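Vanadium-dependent haloperoxidase (PDB 4CIT) probably uses vanadate to catalyse the peroxide-dependent oxidation of iodide, as a bacterial iodoperoxidase of the PAP2 superfamily. Local coordinates at residues 236-250 / 343-355. Residues are numbered along the deposited sequence; the frame is centred on the assembly and turned at random. Where two conformers were deposited one is given.
Sequences FYKELKEVYDVRNKI and VINQHIDDSWKPV
The Tyr244 ring carries Ile348 CG2 over one face, a CH-pi contact 4.2 Å from the ring centroid, and Asn248 ND2 over the opposite face; Asp349 OD2 lies at its edge. The five-membered ring of Trp352 is near parallel to it (25°) but slid aside, and Ile344 CD1 sits on one Trp352 face. In this mainly helical PAP2-superfamily fold, segment 236-250 of helix 235-253 runs almost perpendicular (94°) to segment 343-347 and packs against the chain that follows, where the Pro354 side chain is about 11 Å from a bound vanadate. With CG of Tyr244 anti to the backbone N (chi1 179°), the ring extends to Asp349, its OH donating to the anti lone pair of OD2 (2.7 Å). The other oxygen, OD1, accepts from Ser351 N and OG, the former closing an Asx turn, so both carboxylate oxygens are held. Trp352 NE1 donates to Tyr244 O (3.2 Å), which also takes the helical bond from Asn248 N. Deeper in, Leu240 CD1 meets Ile344 CG1 and its CD2 meets Val343 CG1, each at 3.6 Å. Arg247, bent at its second torsion, has Val355 CG2 over one guanidinium face; its NE donates almost head-on to Lys353 O at the guanidinium edge (2.7 Å), while NH2 reaches Pro354 O through a water.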
loop_
_atom_site.group_PDB
_atom_site.type_symbol
_atom_site.label_atom_id
_atom_site.label_comp_id
_atom_site.label_asym_id
_atom_site.label_seq_id
_atom_site.Cartn_x
_atom_site.Cartn_y
_atom_site.Cartn_z
ATOM N N PHE A 236 7.688 -26.571 -12.493
ATOM C CA PHE A 236 6.607 -26.382 -11.561
ATOM C C PHE A 236 6.765 -27.329 -10.375
ATOM O O PHE A 236 6.699 -26.946 -9.186
ATOM C CB PHE A 236 5.248 -26.526 -12.209
ATOM C CG PHE A 236 4.090 -26.252 -11.263
ATOM C CD1 PHE A 236 3.610 -27.278 -10.470
ATOM C CD2 PHE A 236 3.602 -24.963 -11.045
ATOM C CE1 PHE A 236 2.582 -27.058 -9.579
ATOM C CE2 PHE A 236 2.606 -24.717 -10.114
ATOM C CZ PHE A 236 2.084 -25.789 -9.382
ATOM N N TYR A 237 7.034 -28.581 -10.681
ATOM C CA TYR A 237 7.149 -29.580 -9.641
ATOM C C TYR A 237 8.324 -29.274 -8.727
ATOM O O TYR A 237 8.229 -29.429 -7.492
ATOM C CB TYR A 237 7.247 -30.994 -10.238
ATOM C CG TYR A 237 6.766 -32.043 -9.237
ATOM C CD1 TYR A 237 5.410 -32.239 -9.041
ATOM C CD2 TYR A 237 7.654 -32.807 -8.501
ATOM C CE1 TYR A 237 4.927 -33.178 -8.156
ATOM C CE2 TYR A 237 7.176 -33.770 -7.590
ATOM C CZ TYR A 237 5.807 -33.937 -7.439
ATOM O OH TYR A 237 5.290 -34.858 -6.542
ATOM N N LYS A 238 9.435 -28.839 -9.296
ATOM C CA LYS A 238 10.531 -28.412 -8.487
ATOM C C LYS A 238 10.137 -27.341 -7.509
ATOM O O LYS A 238 10.532 -27.365 -6.349
ATOM C CB LYS A 238 11.766 -28.057 -9.318
ATOM C CG LYS A 238 12.271 -29.353 -9.982
ATOM C CD LYS A 238 13.597 -29.149 -10.695
ATOM C CE LYS A 238 14.037 -30.400 -11.438
ATOM N NZ LYS A 238 15.072 -29.993 -12.410
ATOM N N GLU A 239 9.400 -26.357 -8.001
ATOM C CA GLU A 239 9.010 -25.272 -7.118
ATOM C C GLU A 239 7.973 -25.681 -6.048
ATOM O O GLU A 239 8.043 -25.220 -4.944
ATOM C CB GLU A 239 8.417 -24.124 -7.983
ATOM C CG GLU A 239 9.537 -23.481 -8.756
ATOM C CD GLU A 239 9.344 -22.058 -9.126
ATOM O OE1 GLU A 239 8.312 -21.445 -8.775
ATOM O OE2 GLU A 239 10.319 -21.545 -9.778
ATOM N N LEU A 240 7.113 -26.619 -6.371
ATOM C CA LEU A 240 6.101 -27.163 -5.454
ATOM C C LEU A 240 6.794 -27.923 -4.362
ATOM O O LEU A 240 6.517 -27.792 -3.153
ATOM C CB LEU A 240 5.245 -28.172 -6.261
ATOM C CG LEU A 240 4.147 -28.843 -5.482
ATOM C CD1 LEU A 240 3.159 -27.792 -5.069
ATOM C CD2 LEU A 240 3.475 -29.923 -6.318
ATOM N N LYS A 241 7.796 -28.708 -4.789
ATOM C CA LYS A 241 8.582 -29.484 -3.854
ATOM C C LYS A 241 9.379 -28.631 -2.895
ATOM O O LYS A 241 9.504 -28.956 -1.727
ATOM C CB LYS A 241 9.494 -30.474 -4.599
ATOM C CG LYS A 241 10.265 -31.471 -3.711
ATOM C CD LYS A 241 11.454 -32.163 -4.385
ATOM C CE LYS A 241 11.954 -33.369 -3.588
ATOM N NZ LYS A 241 12.842 -33.007 -2.448
ATOM N N GLU A 242 9.904 -27.513 -3.350
ATOM C CA GLU A 242 10.540 -26.535 -2.497
ATOM C C GLU A 242 9.602 -25.999 -1.375
ATOM O O GLU A 242 9.963 -25.994 -0.299
ATOM C CB GLU A 242 11.134 -25.398 -3.362
ATOM C CG GLU A 242 11.807 -24.399 -2.440
ATOM C CD GLU A 242 12.327 -23.104 -3.056
ATOM O OE1 GLU A 242 11.982 -22.769 -4.203
ATOM O OE2 GLU A 242 13.078 -22.371 -2.313
ATOM N N VAL A 243 8.395 -25.548 -1.700
ATOM C CA VAL A 243 7.376 -25.139 -0.765
ATOM C C VAL A 243 7.151 -26.188 0.285
ATOM O O VAL A 243 7.133 -25.919 1.493
ATOM C CB VAL A 243 6.070 -24.701 -1.466
ATOM C CG1 VAL A 243 5.055 -24.280 -0.384
ATOM C CG2 VAL A 243 6.373 -23.495 -2.348
ATOM N N TYR A 244 6.964 -27.401 -0.201
ATOM C CA TYR A 244 6.649 -28.571 0.654
ATOM C C TYR A 244 7.781 -28.805 1.633
ATOM O O TYR A 244 7.571 -28.886 2.867
ATOM C CB TYR A 244 6.450 -29.758 -0.260
ATOM C CG TYR A 244 6.146 -31.032 0.488
ATOM C CD1 TYR A 244 4.913 -31.261 0.998
ATOM C CD2 TYR A 244 7.109 -31.996 0.632
ATOM C CE1 TYR A 244 4.585 -32.447 1.678
ATOM C CE2 TYR A 244 6.791 -33.203 1.277
ATOM C CZ TYR A 244 5.535 -33.380 1.840
ATOM O OH TYR A 244 5.178 -34.553 2.492
ATOM N N ASP A 245 8.983 -28.858 1.114
ATOM C CA ASP A 245 10.222 -29.153 1.854
ATOM C C ASP A 245 10.615 -28.055 2.883
ATOM O O ASP A 245 10.997 -28.326 4.029
ATOM C CB ASP A 245 11.460 -29.404 0.944
ATOM C CG ASP A 245 11.367 -30.718 0.159
ATOM O OD1 ASP A 245 10.536 -31.605 0.521
ATOM O OD2 ASP A 245 12.115 -30.891 -0.821
ATOM N N VAL A 246 10.537 -26.789 2.470
ATOM C CA VAL A 246 10.723 -25.703 3.403
ATOM C C VAL A 246 9.826 -25.812 4.615
ATOM O O VAL A 246 10.248 -25.546 5.744
ATOM C CB VAL A 246 10.564 -24.319 2.684
ATOM C CG1 VAL A 246 10.469 -23.135 3.665
ATOM C CG2 VAL A 246 11.680 -24.115 1.761
ATOM N N ARG A 247 8.515 -26.056 4.417
ATOM C CA ARG A 247 7.577 -26.130 5.512
ATOM C C ARG A 247 7.985 -27.271 6.415
ATOM O O ARG A 247 8.021 -27.099 7.665
ATOM C CB ARG A 247 6.145 -26.337 4.952
ATOM C CG ARG A 247 5.104 -26.172 6.008
ATOM C CD ARG A 247 4.905 -27.369 6.884
ATOM N NE ARG A 247 4.010 -26.812 7.944
ATOM C CZ ARG A 247 4.372 -26.232 9.083
ATOM N NH1 ARG A 247 5.634 -26.165 9.480
ATOM N NH2 ARG A 247 3.443 -25.782 9.882
ATOM N N ASN A 248 8.374 -28.377 5.817
ATOM C CA ASN A 248 8.783 -29.560 6.659
ATOM C C ASN A 248 10.065 -29.327 7.447
ATOM O O ASN A 248 10.149 -29.788 8.607
ATOM C CB ASN A 248 8.863 -30.844 5.830
ATOM C CG ASN A 248 7.486 -31.305 5.311
ATOM O OD1 ASN A 248 6.452 -30.893 5.836
ATOM N ND2 ASN A 248 7.475 -32.022 4.207
ATOM N N LYS A 249 11.044 -28.591 6.894
ATOM C CA LYS A 249 12.221 -28.119 7.659
ATOM C C LYS A 249 11.870 -27.204 8.805
ATOM O O LYS A 249 12.405 -27.349 9.925
ATOM C CB LYS A 249 13.184 -27.445 6.718
ATOM C CG LYS A 249 13.840 -28.428 5.776
ATOM C CD LYS A 249 14.827 -27.712 4.867
ATOM C CE LYS A 249 15.458 -28.684 3.883
ATOM N NZ LYS A 249 16.416 -27.979 2.969
ATOM N N ILE A 250 10.901 -26.286 8.605
ATOM C CA ILE A 250 10.407 -25.493 9.653
ATOM C C ILE A 250 9.784 -26.309 10.783
ATOM O O ILE A 250 10.067 -26.057 11.955
ATOM C CB ILE A 250 9.460 -24.386 9.088
ATOM C CG1 ILE A 250 10.309 -23.462 8.252
ATOM C CG2 ILE A 250 8.808 -23.649 10.191
ATOM C CD1 ILE A 250 9.470 -22.460 7.455
ATOM N N VAL A 343 -2.323 -28.097 -4.450
ATOM C CA VAL A 343 -1.641 -29.109 -5.227
ATOM C C VAL A 343 -1.006 -30.114 -4.294
ATOM O O VAL A 343 -1.092 -31.337 -4.521
ATOM C CB VAL A 343 -0.534 -28.513 -6.159
ATOM C CG1 VAL A 343 -0.067 -29.582 -7.110
ATOM C CG2 VAL A 343 -1.109 -27.311 -6.963
ATOM N N ILE A 344 -0.474 -29.621 -3.208
ATOM C CA ILE A 344 0.177 -30.545 -2.253
ATOM C C ILE A 344 -0.892 -31.464 -1.633
ATOM O O ILE A 344 -0.652 -32.699 -1.536
ATOM C CB ILE A 344 1.008 -29.791 -1.177
ATOM C CG1 ILE A 344 2.295 -29.154 -1.815
ATOM C CG2 ILE A 344 1.305 -30.739 -0.022
ATOM C CD1 ILE A 344 2.783 -28.034 -0.953
ATOM N N ASN A 345 -2.012 -30.930 -1.142
ATOM C CA ASN A 345 -3.004 -31.779 -0.483
ATOM C C ASN A 345 -3.712 -32.743 -1.467
ATOM O O ASN A 345 -4.015 -33.890 -1.067
ATOM C CB ASN A 345 -4.046 -30.990 0.271
ATOM C CG ASN A 345 -3.461 -30.296 1.489
ATOM O OD1 ASN A 345 -2.507 -30.814 2.168
ATOM N ND2 ASN A 345 -4.035 -29.248 1.827
ATOM N N GLN A 346 -3.883 -32.345 -2.731
ATOM C CA GLN A 346 -4.513 -33.199 -3.718
ATOM C C GLN A 346 -3.605 -34.264 -4.342
ATOM O O GLN A 346 -4.114 -35.324 -4.799
ATOM C CB GLN A 346 -5.271 -32.380 -4.791
ATOM C CG GLN A 346 -6.532 -31.754 -4.239
ATOM C CD GLN A 346 -7.153 -30.546 -4.999
ATOM O OE1 GLN A 346 -7.121 -30.488 -6.150
ATOM N NE2 GLN A 346 -7.693 -29.602 -4.280
ATOM N N HIS A 347 -2.299 -34.028 -4.374
ATOM C CA HIS A 347 -1.404 -34.925 -5.095
ATOM C C HIS A 347 -0.232 -35.428 -4.348
ATOM O O HIS A 347 0.380 -36.380 -4.836
ATOM C CB HIS A 347 -0.944 -34.270 -6.408
ATOM C CG HIS A 347 -2.071 -33.855 -7.265
ATOM N ND1 HIS A 347 -2.793 -34.768 -8.019
ATOM C CD2 HIS A 347 -2.652 -32.649 -7.478
ATOM C CE1 HIS A 347 -3.792 -34.152 -8.625
ATOM N NE2 HIS A 347 -3.716 -32.860 -8.333
ATOM N N ILE A 348 0.163 -34.829 -3.224
ATOM C CA ILE A 348 1.373 -35.200 -2.554
ATOM C C ILE A 348 1.160 -35.742 -1.157
ATOM O O ILE A 348 1.727 -36.789 -0.801
ATOM C CB ILE A 348 2.347 -34.002 -2.466
ATOM C CG1 ILE A 348 2.585 -33.419 -3.867
ATOM C CG2 ILE A 348 3.596 -34.379 -1.692
ATOM C CD1 ILE A 348 3.244 -34.281 -4.869
ATOM N N ASP A 349 0.440 -34.991 -0.297
ATOM C CA ASP A 349 0.429 -35.267 1.154
ATOM C C ASP A 349 -0.864 -34.614 1.656
ATOM O O ASP A 349 -0.969 -33.384 1.717
ATOM C CB ASP A 349 1.667 -34.700 1.824
ATOM C CG ASP A 349 1.750 -34.963 3.327
ATOM O OD1 ASP A 349 0.717 -35.247 3.995
ATOM O OD2 ASP A 349 2.883 -34.762 3.856
ATOM N N ASP A 350 -1.819 -35.450 2.076
ATOM C CA ASP A 350 -3.092 -34.876 2.514
ATOM C C ASP A 350 -3.069 -34.298 3.931
ATOM O O ASP A 350 -4.101 -33.657 4.340
ATOM C CB ASP A 350 -4.261 -35.839 2.305
ATOM C CG ASP A 350 -4.109 -37.194 3.036
ATOM O OD1 ASP A 350 -3.237 -37.322 3.861
ATOM O OD2 ASP A 350 -4.922 -38.102 2.809
ATOM N N SER A 351 -2.000 -34.451 4.650
ATOM C CA SER A 351 -1.832 -33.915 5.994
ATOM C C SER A 351 -1.009 -32.579 6.048
ATOM O O SER A 351 -0.989 -31.901 7.126
ATOM C CB SER A 351 -1.142 -34.950 6.869
ATOM O OG SER A 351 0.287 -34.952 6.601
ATOM N N TRP A 352 -0.419 -32.188 4.945
ATOM C CA TRP A 352 0.440 -31.006 4.973
ATOM C C TRP A 352 -0.357 -29.734 5.118
ATOM O O TRP A 352 -1.448 -29.594 4.499
ATOM C CB TRP A 352 1.254 -30.975 3.693
ATOM C CG TRP A 352 2.354 -29.958 3.561
ATOM C CD1 TRP A 352 3.668 -30.112 3.863
ATOM C CD2 TRP A 352 2.204 -28.602 3.100
ATOM N NE1 TRP A 352 4.391 -28.945 3.482
ATOM C CE2 TRP A 352 3.488 -28.012 3.045
ATOM C CE3 TRP A 352 1.112 -27.853 2.651
ATOM C CZ2 TRP A 352 3.710 -26.769 2.558
ATOM C CZ3 TRP A 352 1.357 -26.590 2.201
ATOM C CH2 TRP A 352 2.642 -26.061 2.171
ATOM N N LYS A 353 0.190 -28.789 5.909
ATOM C CA LYS A 353 -0.426 -27.470 6.066
ATOM C C LYS A 353 0.633 -26.399 5.981
ATOM O O LYS A 353 1.685 -26.560 6.525
ATOM C CB LYS A 353 -1.086 -27.344 7.418
ATOM C CG LYS A 353 -2.179 -28.402 7.652
ATOM C CD LYS A 353 -3.334 -28.251 6.692
ATOM C CE LYS A 353 -4.422 -29.341 6.954
ATOM N NZ LYS A 353 -4.745 -29.330 8.406
ATOM N N PRO A 354 0.318 -25.288 5.349
ATOM C CA PRO A 354 1.233 -24.198 5.306
ATOM C C PRO A 354 1.358 -23.532 6.649
ATOM O O PRO A 354 0.430 -23.606 7.456
ATOM C CB PRO A 354 0.586 -23.247 4.265
ATOM C CG PRO A 354 -0.847 -23.561 4.329
ATOM C CD PRO A 354 -0.916 -25.043 4.630
ATOM N N VAL A 355 2.460 -22.834 6.889
ATOM C CA VAL A 355 2.639 -22.067 8.097
ATOM C C VAL A 355 1.562 -20.994 8.223
ATOM O O VAL A 355 0.960 -20.837 9.298
ATOM C CB VAL A 355 4.042 -21.425 8.165
ATOM C CG1 VAL A 355 4.141 -20.401 9.257
ATOM C CG2 VAL A 355 5.078 -22.494 8.495
HETATM O O HOH W 1 0.626 -25.205 9.914
#